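Local coordinates for macrophomate synthase intermolecular Diels-Alderase (Macrophoma commelinae, PDB 1IZC), which is a TIM-barrel protein of the HpcH/HpaI aldolase/citrate lyase family that holds a magnesium ion and pyruvic acid, at residues Asn77-Glu80 with Leu81-Ala84; Val260-Leu263 with Ile264-Gly267; Arg133-Val136 with Lys137-Tyr141; Ser148-Pro151 with Trp152-Ser155; Glu234-Thr237 with Lys238-Thr241. The protein carries 1 engineered substitution. All blocks are in the same frame, centred on the assembly; numbering follows the deposited sequence.

All five contacts are local, each part buried, part nearer solvent. Four lie on helices around an eight-stranded parallel barrel; contact 4 alone is in a loop without regular structure and relies on ring packing and a water. Contact 1 starts a helix, contact 5 lies within one, contact 3 is at the C-terminal end of its own, and contact 2 spans a short helix and its glycine end. Contacts 1, 3 and 4 meet the second subunit and contact 2 the fifth, whereas no other chain touches contact 5, which lies beside contact 2, centres about 14 Å apart. Contacts 3 and 4 touch, Tyr-141 packing on Phe-149. Contact 3 adds a salt bridge, contact 5 hydroxyl-to-backbone bonds.

Contact 1 (Asn77-Glu80 with Leu81-Ala84); sequences NRLE and LHDA
Asn-77 O takes the first backbone hydrogen bond of the helix, from Leu-81 N at 2.9 Å. Asn-77 is the N-cap residue, but its side chain makes no capping bond in its own chain. Arg-78 O follows as acceptor for His-82 N, 3.1 Å away and nearly straight at 170°. Leu-79 O receives Asp-83 N at 2.9 Å. With CG of Leu-79 opposite its backbone N (chi1 180°), CD1 swings forward along the helix and lies 3.9 Å from His-82 ND1 and equally far from Asp-83 OD1, beside the bond that joins those two. That bond, His-82 ND1 to Asp-83 OD1 at 3.0 Å, lies in the imidazole plane but meets the carboxylate oxygen on its anti side, 33° out of the carboxylate plane. OD1 also forms a salt bridge with Lys-57 of the fourth subunit, and the two donors together probably favour a charged carboxylate. Glu-80 O closes the turn on Ala-84 N at 2.8 Å. Two further chains hold the helix start: the second subunit meets the Arg-78 guanidinium with its Val-71 O and Glu-80 OE1 with its Asn-77 ND2, while OD1 and ND2 of Asn-77 bond to Leu-79 N and Glu-80 OE1 of the third. This is the opening turn of helix 78-91, the helix of the beta-alpha-beta unit between strands 66-70 and 97-101, where Leu-81 and His-82 pack against helix 107-116, and Asp-83 and Ala-84 against helix 53-61.

Contact 2 (Val260-Leu263 with Ile264-Gly267); sequences VPSL and IEQG
Ser-262 O is gripped twice by Gln-266: the backbone N bonds to it at 3.0 Å, and side-chain NE2 adds a weak bond at 3.3 Å. The same NE2 gives a better bond to Ser-262 OG, 3.1 Å away and close to the amide plane of Gln-266. Gln-266 thus folds back over the preceding turn, its chain extended beyond CG, with CG set opposite its own carbonyl carbon (chi1 -67°). Ser-262 OG also meets a water at 2.9 Å, and this water donates to Glu-265 OE1, linking the Ser-262 and Glu-265 side chains through solvent. The turn belongs to the short helix that starts at Val-260, an outer helix of the TIM barrel leading toward strand 271-275. It ends in a Schellman motif: Gly-267 N turns back to Ile-264 O at 3.0 Å, and the positive phi of Gly-267, 107°, is one that glycine adopts easily. Val-260 CG1 packs on Ile-264 CD1 at 3.7 Å, directly beside the backbone bond from Ile-264 N to Val-260 O. Both residues lie against Met-44 of strand 43-48, and Leu-263 lies against Ile-271 of strand 271-275, so these apolar side chains reach the barrel wall. Val-260, Pro-261, Ile-264 and Glu-265 also meet the fifth subunit, Pro-261 on its Gln-297 and Glu-265 on its Phe-298. Glu-265 N bonds to Pro-261 O at 3.0 Å, and Glu-265 CG lies 3.1 Å from Pro-261 O.

Contact 3 (Arg133-Val136 with Lys137-Tyr141); sequences REFV and KEMYY
Glu-134 bends at its second torsion (chi2 -54°), while Lys-137 runs extended beyond CG, and the two side chains come to lie alongside, pointing the same way. Glu-134 OE2 and Lys-137 NZ meet there in a salt bridge of 2.7 Å, one turn apart on the exposed side of helix 129-139, the TIM-barrel helix that follows strand 120-123. The ammonium approaches OE2 on its syn side, 21° out of the carboxylate plane. Lys-137 N bonds back to Arg-133 O at 3.1 Å. Neighbouring charges are paired elsewhere: Arg-133 with Glu-201 and Glu-138 with Arg-146. The opposite chemistry prevails on the buried side. Met-139 N donates to Phe-135 O at 2.8 Å, nearly in line with the carbonyl, and Met-139 SD lies 4.1 Å from Phe-135 CB, near the plane of the ring and at its edge. Phe-135 and Met-139 both pack on Leu-110 of helix 107-116, and Val-136 and Tyr-140 on Ile-180 of strand 179-184. The helix ends before Tyr-140, the first residue to leave helical backbone angles; its OH bonds to Val-178 O. Val-136 O accepts Tyr-140 N at 3.2 Å and, weakly, Met-139 N. Val-136 CG1 touches Tyr-140 CD1 at 4.1 Å, and that same CD1 brings the ring edge to within 3.5 Å of Val-136 O, which lies in the ring plane.

Contact 4 (Ser148-Pro151 with Trp152-Ser155); sequences SFSP and WTFS
Pro-151 CG sits over one face of the Trp-152 indole, 3.7 Å from the centroid of its five-membered ring and only 6° off the ring normal, a clear CH-pi contact. The pyrrolidine and indole lie side by side, pointing the same way. A second close meeting joins Phe-149 CE2 to Phe-154 CE1 at 3.4 Å. These rings cross at 75° in an oblique arrangement, and the edge of Phe-154 is also turned to Ser-150 O. Phe-154 reaches back to Phe-149 because its CG stands between its own backbone N and carbonyl carbon (chi1 67°). The polar side has less direct contact. Ser-150 OG makes only a weak bond to Trp-152 N, 3.3 Å away, in the manner of an ST turn, and no direct bond joins Ser-150 O to Thr-153. A water bridges them firmly instead, donating to Ser-150 O at 2.7 Å and bonding to Thr-153 OG1 at 2.7 Å; it also lies over the centre of the Phe-149 ring. Thr-153 OG1 has a further partner in Tyr-24. Without helix or strand of their own, both segments belong to the long loop between helices 129-139 and 171-177. Trp-152 NE1 bonds to Asp-70 of the second subunit, and Phe-149 N to Asp-211, a magnesium ligand there, which brings the loop to the neighbour's magnesium site, while Ser-150 and Thr-153 rest on Asp-115 of helix 107-116 in their own chain.

Contact 5 (Glu234-Thr237 with Lys238-Thr241); sequences EAMT and KFST
Regular alpha-helical bonds tie Lys-238 N to Glu-234 O, Phe-239 N to Ala-235 O, Ser-240 N to Met-236 O and Thr-241 N to Thr-237 O through the middle of helix 230-245, an outer helix of the TIM barrel. On the side facing the barrel, Met-236 bends at both chi2 and chi3 to run alongside Phe-239. Its methyl CE touches ring atom CD2 of Phe-239 at 3.9 Å. SD lies 5.3 Å from the ring centroid and 43° off the normal, an oblique Met-aromatic contact. Phe-239 is itself wedged between Val-193 and strands 205-207 and 250-253, its ring edge-to-face with Phe-207. Lys-238 leaves the helix fully extended, its NZ bonding to Val-190 O, while Thr-237 OG1 turns back to Val-233 O. The hydroxyls of the next turn serve the helix backbone. Ser-240 OG, standing between its own backbone N and carbonyl carbon (chi1 59°), donates to Met-236 O at 2.8 Å, and Ser-240 N reaches the same oxygen at 2.8 Å from the opposite face of the carbonyl plane. Thr-237 O is gripped in the same double way. Thr-241 N meets it at 3.0 Å from one face, and Thr-241 OG1 donates from the other at 2.8 Å, leaving OG1 4.0 Å from Thr-237 CG2.

Contact 1 (Asn77-Glu80 with Leu81-Ala84)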
loop_
_atom_site.group_PDB
_atom_site.type_symbol
_atom_site.label_atom_id
_atom_site.label_comp_id
_atom_site.label_asym_id
_atom_site.label_seq_id
_atom_site.Cartn_x
_atom_site.Cartn_y
_atom_site.Cartn_z
ATOM N N ASN A 77 9.851 2.536 -0.589
ATOM C CA ASN A 77 9.837 1.278 0.159
ATOM C C ASN A 77 10.525 0.277 -0.771
ATOM O O ASN A 77 10.723 0.552 -1.955
ATOM C CB ASN A 77 8.414 0.782 0.424
ATOM C CG ASN A 77 7.697 1.595 1.478
ATOM O OD1 ASN A 77 8.329 2.210 2.337
ATOM N ND2 ASN A 77 6.362 1.578 1.433
ATOM N N ARG A 78 10.846 -0.898 -0.249
ATOM C CA ARG A 78 11.528 -1.903 -1.037
ATOM C C ARG A 78 10.785 -2.335 -2.300
ATOM O O ARG A 78 11.339 -2.281 -3.398
ATOM C CB ARG A 78 11.812 -3.129 -0.174
ATOM C CG ARG A 78 12.698 -4.151 -0.890
ATOM C CD ARG A 78 13.000 -5.332 0.007
ATOM N NE ARG A 78 13.962 -6.238 -0.616
ATOM C CZ ARG A 78 14.423 -7.340 -0.032
ATOM N NH1 ARG A 78 13.996 -7.668 1.181
ATOM N NH2 ARG A 78 15.337 -8.092 -0.645
ATOM N N LEU A 79 9.537 -2.766 -2.147
ATOM C CA LEU A 79 8.777 -3.225 -3.299
ATOM C C LEU A 79 8.535 -2.086 -4.279
ATOM O O LEU A 79 8.605 -2.284 -5.494
ATOM C CB LEU A 79 7.448 -3.849 -2.852
ATOM C CG LEU A 79 6.551 -4.373 -3.987
ATOM C CD1 LEU A 79 7.324 -5.342 -4.861
ATOM C CD2 LEU A 79 5.324 -5.059 -3.381
ATOM N N GLU A 80 8.261 -0.897 -3.752
ATOM C CA GLU A 80 8.019 0.266 -4.602
ATOM C C GLU A 80 9.268 0.668 -5.401
ATOM O O GLU A 80 9.152 1.130 -6.534
ATOM C CB GLU A 80 7.501 1.430 -3.754
ATOM C CG GLU A 80 6.002 1.316 -3.346
ATOM C CD GLU A 80 5.648 0.109 -2.455
ATOM O OE1 GLU A 80 6.503 -0.388 -1.698
ATOM O OE2 GLU A 80 4.476 -0.335 -2.496
ATOM N N LEU A 81 10.454 0.490 -4.812
ATOM C CA LEU A 81 11.716 0.781 -5.506
ATOM C C LEU A 81 11.831 -0.198 -6.680
ATOM O O LEU A 81 12.149 0.178 -7.812
ATOM C CB LEU A 81 12.910 0.579 -4.566
ATOM C CG LEU A 81 14.295 0.611 -5.234
ATOM C CD1 LEU A 81 14.504 1.950 -5.979
ATOM C CD2 LEU A 81 15.368 0.434 -4.158
ATOM N N HIS A 82 11.602 -1.469 -6.382
ATOM C CA HIS A 82 11.630 -2.528 -7.393
ATOM C C HIS A 82 10.656 -2.184 -8.523
ATOM O O HIS A 82 11.007 -2.271 -9.701
ATOM C CB HIS A 82 11.260 -3.862 -6.715
ATOM C CG HIS A 82 10.870 -4.971 -7.652
ATOM N ND1 HIS A 82 9.575 -5.152 -8.088
ATOM C CD2 HIS A 82 11.583 -6.012 -8.153
ATOM C CE1 HIS A 82 9.503 -6.258 -8.811
ATOM N NE2 HIS A 82 10.707 -6.800 -8.865
ATOM N N ASP A 83 9.444 -1.770 -8.170
ATOM C CA ASP A 83 8.453 -1.446 -9.189
ATOM C C ASP A 83 8.810 -0.200 -9.983
ATOM O O ASP A 83 8.504 -0.123 -11.176
ATOM C CB ASP A 83 7.061 -1.262 -8.559
ATOM C CG ASP A 83 6.448 -2.582 -8.075
ATOM O OD1 ASP A 83 6.981 -3.658 -8.390
ATOM O OD2 ASP A 83 5.406 -2.536 -7.389
ATOM N N ALA A 84 9.459 0.772 -9.341
ATOM C CA ALA A 84 9.827 2.002 -10.031
ATOM C C ALA A 84 10.920 1.694 -11.058
ATOM O O ALA A 84 10.898 2.193 -12.186
ATOM C CB ALA A 84 10.332 3.055 -9.017
#

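Contact 2 (Val260-Leu263 with Ile264-Gly267)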
loop_
_atom_site.group_PDB
_atom_site.type_symbol
_atom_site.label_atom_id
_atom_site.label_comp_id
_atom_site.label_asym_id
_atom_site.label_seq_id
_atom_site.Cartn_x
_atom_site.Cartn_y
_atom_site.Cartn_z
ATOM N N VAL A 260 24.276 22.983 -19.720
ATOM C CA VAL A 260 24.728 21.756 -20.356
ATOM C C VAL A 260 26.022 21.848 -21.178
ATOM O O VAL A 260 26.942 21.041 -20.979
ATOM C CB VAL A 260 23.580 21.132 -21.187
ATOM C CG1 VAL A 260 24.094 19.991 -22.039
ATOM C CG2 VAL A 260 22.495 20.616 -20.229
ATOM N N PRO A 261 26.126 22.821 -22.098
ATOM C CA PRO A 261 27.373 22.892 -22.873
ATOM C C PRO A 261 28.612 23.013 -22.000
ATOM O O PRO A 261 29.610 22.328 -22.222
ATOM C CB PRO A 261 27.160 24.120 -23.753
ATOM C CG PRO A 261 25.690 24.046 -24.040
ATOM C CD PRO A 261 25.115 23.739 -22.656
ATOM N N SER A 262 28.548 23.877 -20.998
ATOM C CA SER A 262 29.679 24.073 -20.107
ATOM C C SER A 262 29.982 22.789 -19.335
ATOM O O SER A 262 31.146 22.426 -19.141
ATOM C CB SER A 262 29.390 25.206 -19.124
ATOM O OG SER A 262 30.508 25.420 -18.276
ATOM N N LEU A 263 28.935 22.096 -18.893
ATOM C CA LEU A 263 29.150 20.857 -18.154
ATOM C C LEU A 263 29.821 19.824 -19.050
ATOM O O LEU A 263 30.715 19.108 -18.609
ATOM C CB LEU A 263 27.818 20.311 -17.614
ATOM C CG LEU A 263 27.147 21.228 -16.586
ATOM C CD1 LEU A 263 25.754 20.708 -16.246
ATOM C CD2 LEU A 263 28.015 21.317 -15.329
ATOM N N ILE A 264 29.398 19.743 -20.308
ATOM C CA ILE A 264 30.002 18.780 -21.220
ATOM C C ILE A 264 31.475 19.127 -21.425
ATOM O O ILE A 264 32.327 18.240 -21.463
ATOM C CB ILE A 264 29.269 18.749 -22.581
ATOM C CG1 ILE A 264 27.885 18.100 -22.393
ATOM C CG2 ILE A 264 30.089 17.959 -23.616
ATOM C CD1 ILE A 264 26.977 18.212 -23.592
ATOM N N GLU A 265 31.774 20.418 -21.528
ATOM C CA GLU A 265 33.159 20.857 -21.726
ATOM C C GLU A 265 34.005 20.487 -20.516
ATOM O O GLU A 265 35.211 20.250 -20.632
ATOM C CB GLU A 265 33.217 22.374 -21.949
ATOM C CG GLU A 265 32.487 22.830 -23.199
ATOM C CD GLU A 265 32.485 24.343 -23.365
ATOM O OE1 GLU A 265 32.093 25.055 -22.411
ATOM O OE2 GLU A 265 32.869 24.819 -24.455
ATOM N N GLN A 266 33.359 20.439 -19.359
ATOM C CA GLN A 266 34.021 20.097 -18.108
ATOM C C GLN A 266 34.187 18.593 -17.903
ATOM O O GLN A 266 34.811 18.163 -16.934
ATOM C CB GLN A 266 33.240 20.671 -16.933
ATOM C CG GLN A 266 33.252 22.175 -16.859
ATOM C CD GLN A 266 32.405 22.687 -15.719
ATOM O OE1 GLN A 266 32.614 22.317 -14.560
ATOM N NE2 GLN A 266 31.440 23.544 -16.036
ATOM N N GLY A 267 33.617 17.797 -18.801
ATOM C CA GLY A 267 33.747 16.359 -18.678
ATOM C C GLY A 267 32.507 15.605 -18.229
ATOM O O GLY A 267 32.580 14.397 -18.017
HETATM O O HOH W 1 33.146 25.182 -19.375
#

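Contact 3 (Arg133-Val136 with Lys137-Tyr141)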
loop_
_atom_site.group_PDB
_atom_site.type_symbol
_atom_site.label_atom_id
_atom_site.label_comp_id
_atom_site.label_asym_id
_atom_site.label_seq_id
_atom_site.Cartn_x
_atom_site.Cartn_y
_atom_site.Cartn_z
ATOM N N ARG A 133 35.408 -0.645 -2.863
ATOM C CA ARG A 133 35.576 -2.073 -3.084
ATOM C C ARG A 133 34.543 -2.924 -2.348
ATOM O O ARG A 133 34.267 -4.050 -2.753
ATOM C CB ARG A 133 37.016 -2.495 -2.765
ATOM C CG ARG A 133 37.960 -1.835 -3.764
ATOM C CD ARG A 133 39.347 -2.435 -3.873
ATOM N NE ARG A 133 39.951 -1.901 -5.093
ATOM C CZ ARG A 133 41.018 -1.107 -5.135
ATOM N NH1 ARG A 133 41.637 -0.756 -4.015
ATOM N NH2 ARG A 133 41.425 -0.616 -6.304
ATOM N N GLU A 134 33.956 -2.387 -1.282
ATOM C CA GLU A 134 32.918 -3.131 -0.580
ATOM C C GLU A 134 31.706 -3.196 -1.502
ATOM O O GLU A 134 30.981 -4.196 -1.522
ATOM C CB GLU A 134 32.555 -2.458 0.744
ATOM C CG GLU A 134 33.588 -2.705 1.831
ATOM C CD GLU A 134 33.872 -4.194 2.036
ATOM O OE1 GLU A 134 32.930 -4.952 2.367
ATOM O OE2 GLU A 134 35.038 -4.605 1.857
ATOM N N PHE A 135 31.485 -2.136 -2.280
ATOM C CA PHE A 135 30.363 -2.147 -3.215
ATOM C C PHE A 135 30.673 -3.063 -4.388
ATOM O O PHE A 135 29.794 -3.745 -4.905
ATOM C CB PHE A 135 30.026 -0.736 -3.731
ATOM C CG PHE A 135 29.035 -0.010 -2.863
ATOM C CD1 PHE A 135 29.453 0.655 -1.709
ATOM C CD2 PHE A 135 27.676 -0.065 -3.152
ATOM C CE1 PHE A 135 28.525 1.247 -0.849
ATOM C CE2 PHE A 135 26.736 0.527 -2.295
ATOM C CZ PHE A 135 27.157 1.177 -1.149
ATOM N N VAL A 136 31.926 -3.090 -4.824
ATOM C CA VAL A 136 32.255 -3.984 -5.922
ATOM C C VAL A 136 31.912 -5.419 -5.506
ATOM O O VAL A 136 31.318 -6.175 -6.281
ATOM C CB VAL A 136 33.741 -3.877 -6.288
ATOM C CG1 VAL A 136 34.109 -4.914 -7.358
ATOM C CG2 VAL A 136 34.031 -2.480 -6.794
ATOM N N LYS A 137 32.255 -5.790 -4.274
ATOM C CA LYS A 137 31.970 -7.146 -3.800
ATOM C C LYS A 137 30.486 -7.495 -3.856
ATOM O O LYS A 137 30.119 -8.607 -4.235
ATOM C CB LYS A 137 32.458 -7.341 -2.355
ATOM C CG LYS A 137 33.967 -7.269 -2.165
ATOM C CD LYS A 137 34.309 -7.370 -0.678
ATOM C CE LYS A 137 35.798 -7.142 -0.420
ATOM N NZ LYS A 137 36.073 -7.014 1.047
ATOM N N GLU A 138 29.633 -6.544 -3.485
ATOM C CA GLU A 138 28.195 -6.796 -3.467
ATOM C C GLU A 138 27.477 -6.595 -4.798
ATOM O O GLU A 138 26.373 -7.113 -4.997
ATOM C CB GLU A 138 27.525 -5.906 -2.415
ATOM C CG GLU A 138 27.963 -6.176 -0.980
ATOM C CD GLU A 138 27.715 -7.614 -0.565
ATOM O OE1 GLU A 138 26.604 -8.129 -0.831
ATOM O OE2 GLU A 138 28.625 -8.230 0.029
ATOM N N MET A 139 28.100 -5.854 -5.705
ATOM C CA MET A 139 27.485 -5.532 -6.990
ATOM C C MET A 139 27.732 -6.481 -8.142
ATOM O O MET A 139 26.958 -6.531 -9.102
ATOM C CB MET A 139 27.931 -4.144 -7.431
ATOM C CG MET A 139 27.270 -3.007 -6.679
ATOM S SD MET A 139 27.888 -1.389 -7.172
ATOM C CE MET A 139 27.347 -1.345 -8.929
ATOM N N TYR A 140 28.818 -7.230 -8.065
ATOM C CA TYR A 140 29.153 -8.112 -9.161
ATOM C C TYR A 140 29.322 -9.545 -8.725
ATOM O O TYR A 140 29.764 -9.819 -7.608
ATOM C CB TYR A 140 30.440 -7.621 -9.842
ATOM C CG TYR A 140 30.342 -6.203 -10.375
ATOM C CD1 TYR A 140 30.726 -5.111 -9.593
ATOM C CD2 TYR A 140 29.831 -5.954 -11.650
ATOM C CE1 TYR A 140 30.602 -3.800 -10.069
ATOM C CE2 TYR A 140 29.697 -4.652 -12.133
ATOM C CZ TYR A 140 30.085 -3.579 -11.340
ATOM O OH TYR A 140 29.939 -2.296 -11.831
ATOM N N TYR A 141 28.954 -10.457 -9.617
ATOM C CA TYR A 141 29.091 -11.883 -9.350
ATOM C C TYR A 141 30.550 -12.293 -9.474
ATOM O O TYR A 141 31.350 -11.594 -10.091
ATOM C CB TYR A 141 28.291 -12.686 -10.375
ATOM C CG TYR A 141 26.814 -12.412 -10.341
ATOM C CD1 TYR A 141 26.039 -12.837 -9.268
ATOM C CD2 TYR A 141 26.187 -11.741 -11.388
ATOM C CE1 TYR A 141 24.671 -12.605 -9.235
ATOM C CE2 TYR A 141 24.820 -11.504 -11.364
ATOM C CZ TYR A 141 24.073 -11.938 -10.292
ATOM O OH TYR A 141 22.721 -11.728 -10.287
#

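Contact 4 (Ser148-Pro151 with Trp152-Ser155)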
loop_
_atom_site.group_PDB
_atom_site.type_symbol
_atom_site.label_atom_id
_atom_site.label_comp_id
_atom_site.label_asym_id
_atom_site.label_seq_id
_atom_site.Cartn_x
_atom_site.Cartn_y
_atom_site.Cartn_z
ATOM N N SER A 148 25.162 -12.060 -4.494
ATOM C CA SER A 148 24.299 -13.219 -4.387
ATOM C C SER A 148 23.318 -13.260 -5.548
ATOM O O SER A 148 22.700 -12.255 -5.903
ATOM C CB SER A 148 23.532 -13.181 -3.066
ATOM O OG SER A 148 22.684 -14.305 -2.953
ATOM N N PHE A 149 23.165 -14.445 -6.116
ATOM C CA PHE A 149 22.280 -14.662 -7.243
ATOM C C PHE A 149 20.826 -14.886 -6.783
ATOM O O PHE A 149 20.559 -15.777 -5.977
ATOM C CB PHE A 149 22.788 -15.883 -8.006
ATOM C CG PHE A 149 22.132 -16.085 -9.323
ATOM C CD1 PHE A 149 22.579 -15.396 -10.447
ATOM C CD2 PHE A 149 21.045 -16.944 -9.443
ATOM C CE1 PHE A 149 21.948 -15.557 -11.686
ATOM C CE2 PHE A 149 20.408 -17.112 -10.675
ATOM C CZ PHE A 149 20.863 -16.415 -11.796
ATOM N N SER A 150 19.891 -14.085 -7.291
ATOM C CA SER A 150 18.482 -14.230 -6.919
ATOM C C SER A 150 17.771 -15.193 -7.851
ATOM O O SER A 150 17.943 -15.130 -9.063
ATOM C CB SER A 150 17.750 -12.888 -6.980
ATOM O OG SER A 150 16.350 -13.056 -6.784
ATOM N N PRO A 151 16.952 -16.091 -7.294
ATOM C CA PRO A 151 16.236 -17.041 -8.142
ATOM C C PRO A 151 14.925 -16.475 -8.672
ATOM O O PRO A 151 14.431 -16.932 -9.706
ATOM C CB PRO A 151 16.001 -18.218 -7.200
ATOM C CG PRO A 151 15.704 -17.523 -5.905
ATOM C CD PRO A 151 16.792 -16.441 -5.868
ATOM N N TRP A 152 14.380 -15.464 -7.988
ATOM C CA TRP A 152 13.079 -14.903 -8.353
ATOM C C TRP A 152 13.011 -13.862 -9.470
ATOM O O TRP A 152 11.916 -13.438 -9.836
ATOM C CB TRP A 152 12.398 -14.290 -7.125
ATOM C CG TRP A 152 12.677 -14.975 -5.814
ATOM C CD1 TRP A 152 13.544 -14.559 -4.843
ATOM C CD2 TRP A 152 12.060 -16.167 -5.316
ATOM N NE1 TRP A 152 13.504 -15.416 -3.769
ATOM C CE2 TRP A 152 12.603 -16.414 -4.032
ATOM C CE3 TRP A 152 11.098 -17.049 -5.825
ATOM C CZ2 TRP A 152 12.216 -17.507 -3.251
ATOM C CZ3 TRP A 152 10.710 -18.143 -5.043
ATOM C CH2 TRP A 152 11.271 -18.359 -3.770
ATOM N N THR A 153 14.157 -13.462 -10.004
ATOM C CA THR A 153 14.199 -12.437 -11.049
ATOM C C THR A 153 13.906 -12.961 -12.445
ATOM O O THR A 153 13.596 -12.189 -13.355
ATOM C CB THR A 153 15.574 -11.761 -11.099
ATOM O OG1 THR A 153 16.579 -12.755 -11.346
ATOM C CG2 THR A 153 15.871 -11.058 -9.777
ATOM N N PHE A 154 14.006 -14.272 -12.614
ATOM C CA PHE A 154 13.778 -14.877 -13.918
ATOM C C PHE A 154 13.120 -16.237 -13.767
ATOM O O PHE A 154 12.813 -16.668 -12.662
ATOM C CB PHE A 154 15.109 -15.037 -14.650
ATOM C CG PHE A 154 16.040 -16.029 -13.999
ATOM C CD1 PHE A 154 16.568 -15.782 -12.736
ATOM C CD2 PHE A 154 16.351 -17.229 -14.631
ATOM C CE1 PHE A 154 17.391 -16.717 -12.110
ATOM C CE2 PHE A 154 17.176 -18.173 -14.012
ATOM C CZ PHE A 154 17.696 -17.913 -12.747
ATOM N N SER A 155 12.905 -16.907 -14.890
ATOM C CA SER A 155 12.291 -18.225 -14.878
ATOM C C SER A 155 13.045 -19.082 -15.883
ATOM O O SER A 155 12.958 -18.864 -17.087
ATOM C CB SER A 155 10.817 -18.134 -15.273
ATOM O OG SER A 155 10.206 -19.404 -15.155
HETATM O O HOH W 2 19.127 -13.231 -10.606
#

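Contact 5 (Glu234-Thr237 with Lys238-Thr241)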
loop_
_atom_site.group_PDB
_atom_site.type_symbol
_atom_site.label_atom_id
_atom_site.label_comp_id
_atom_site.label_asym_id
_atom_site.label_seq_id
_atom_site.Cartn_x
_atom_site.Cartn_y
_atom_site.Cartn_z
ATOM N N GLU A 234 38.432 25.297 -5.980
ATOM C CA GLU A 234 39.599 24.423 -5.932
ATOM C C GLU A 234 39.167 22.961 -5.833
ATOM O O GLU A 234 39.738 22.090 -6.491
ATOM C CB GLU A 234 40.477 24.762 -4.727
ATOM C CG GLU A 234 41.139 26.125 -4.802
ATOM C CD GLU A 234 41.842 26.495 -3.510
ATOM O OE1 GLU A 234 42.658 25.680 -3.021
ATOM O OE2 GLU A 234 41.582 27.601 -2.985
ATOM N N ALA A 235 38.159 22.703 -5.001
ATOM C CA ALA A 235 37.657 21.347 -4.811
ATOM C C ALA A 235 37.120 20.786 -6.121
ATOM O O ALA A 235 37.424 19.652 -6.490
ATOM C CB ALA A 235 36.560 21.334 -3.746
ATOM N N MET A 236 36.327 21.577 -6.828
ATOM C CA MET A 236 35.771 21.119 -8.099
ATOM C C MET A 236 36.862 20.932 -9.149
ATOM O O MET A 236 36.772 20.048 -10.004
ATOM C CB MET A 236 34.725 22.101 -8.620
ATOM C CG MET A 236 33.362 21.952 -7.970
ATOM S SD MET A 236 32.812 20.229 -8.007
ATOM C CE MET A 236 32.701 19.937 -9.722
ATOM N N THR A 237 37.894 21.763 -9.084
ATOM C CA THR A 237 38.985 21.645 -10.034
ATOM C C THR A 237 39.751 20.360 -9.794
ATOM O O THR A 237 40.091 19.650 -10.744
ATOM C CB THR A 237 39.953 22.836 -9.932
ATOM O OG1 THR A 237 39.282 24.021 -10.375
ATOM C CG2 THR A 237 41.182 22.596 -10.803
ATOM N N LYS A 238 40.024 20.060 -8.530
ATOM C CA LYS A 238 40.748 18.845 -8.194
ATOM C C LYS A 238 39.921 17.626 -8.602
ATOM O O LYS A 238 40.441 16.670 -9.180
ATOM C CB LYS A 238 41.046 18.800 -6.700
ATOM C CG LYS A 238 41.905 17.619 -6.290
ATOM C CD LYS A 238 42.153 17.612 -4.790
ATOM C CE LYS A 238 43.035 16.447 -4.391
ATOM N NZ LYS A 238 43.157 16.336 -2.918
ATOM N N PHE A 239 38.628 17.678 -8.300
ATOM C CA PHE A 239 37.709 16.600 -8.641
ATOM C C PHE A 239 37.625 16.358 -10.151
ATOM O O PHE A 239 37.809 15.229 -10.619
ATOM C CB PHE A 239 36.309 16.931 -8.084
ATOM C CG PHE A 239 35.202 16.029 -8.588
ATOM C CD1 PHE A 239 34.910 14.828 -7.953
ATOM C CD2 PHE A 239 34.438 16.406 -9.696
ATOM C CE1 PHE A 239 33.862 14.003 -8.413
ATOM C CE2 PHE A 239 33.395 15.598 -10.171
ATOM C CZ PHE A 239 33.105 14.397 -9.527
ATOM N N SER A 240 37.352 17.413 -10.918
ATOM C CA SER A 240 37.196 17.279 -12.362
ATOM C C SER A 240 38.479 16.870 -13.065
ATOM O O SER A 240 38.440 16.082 -14.006
ATOM C CB SER A 240 36.658 18.576 -12.973
ATOM O OG SER A 240 37.519 19.666 -12.710
ATOM N N THR A 241 39.607 17.405 -12.612
ATOM C CA THR A 241 40.893 17.057 -13.207
ATOM C C THR A 241 41.211 15.584 -12.938
ATOM O O THR A 241 41.732 14.884 -13.813
ATOM C CB THR A 241 42.023 17.944 -12.640
ATOM O OG1 THR A 241 41.749 19.312 -12.964
ATOM C CG2 THR A 241 43.362 17.556 -13.255
#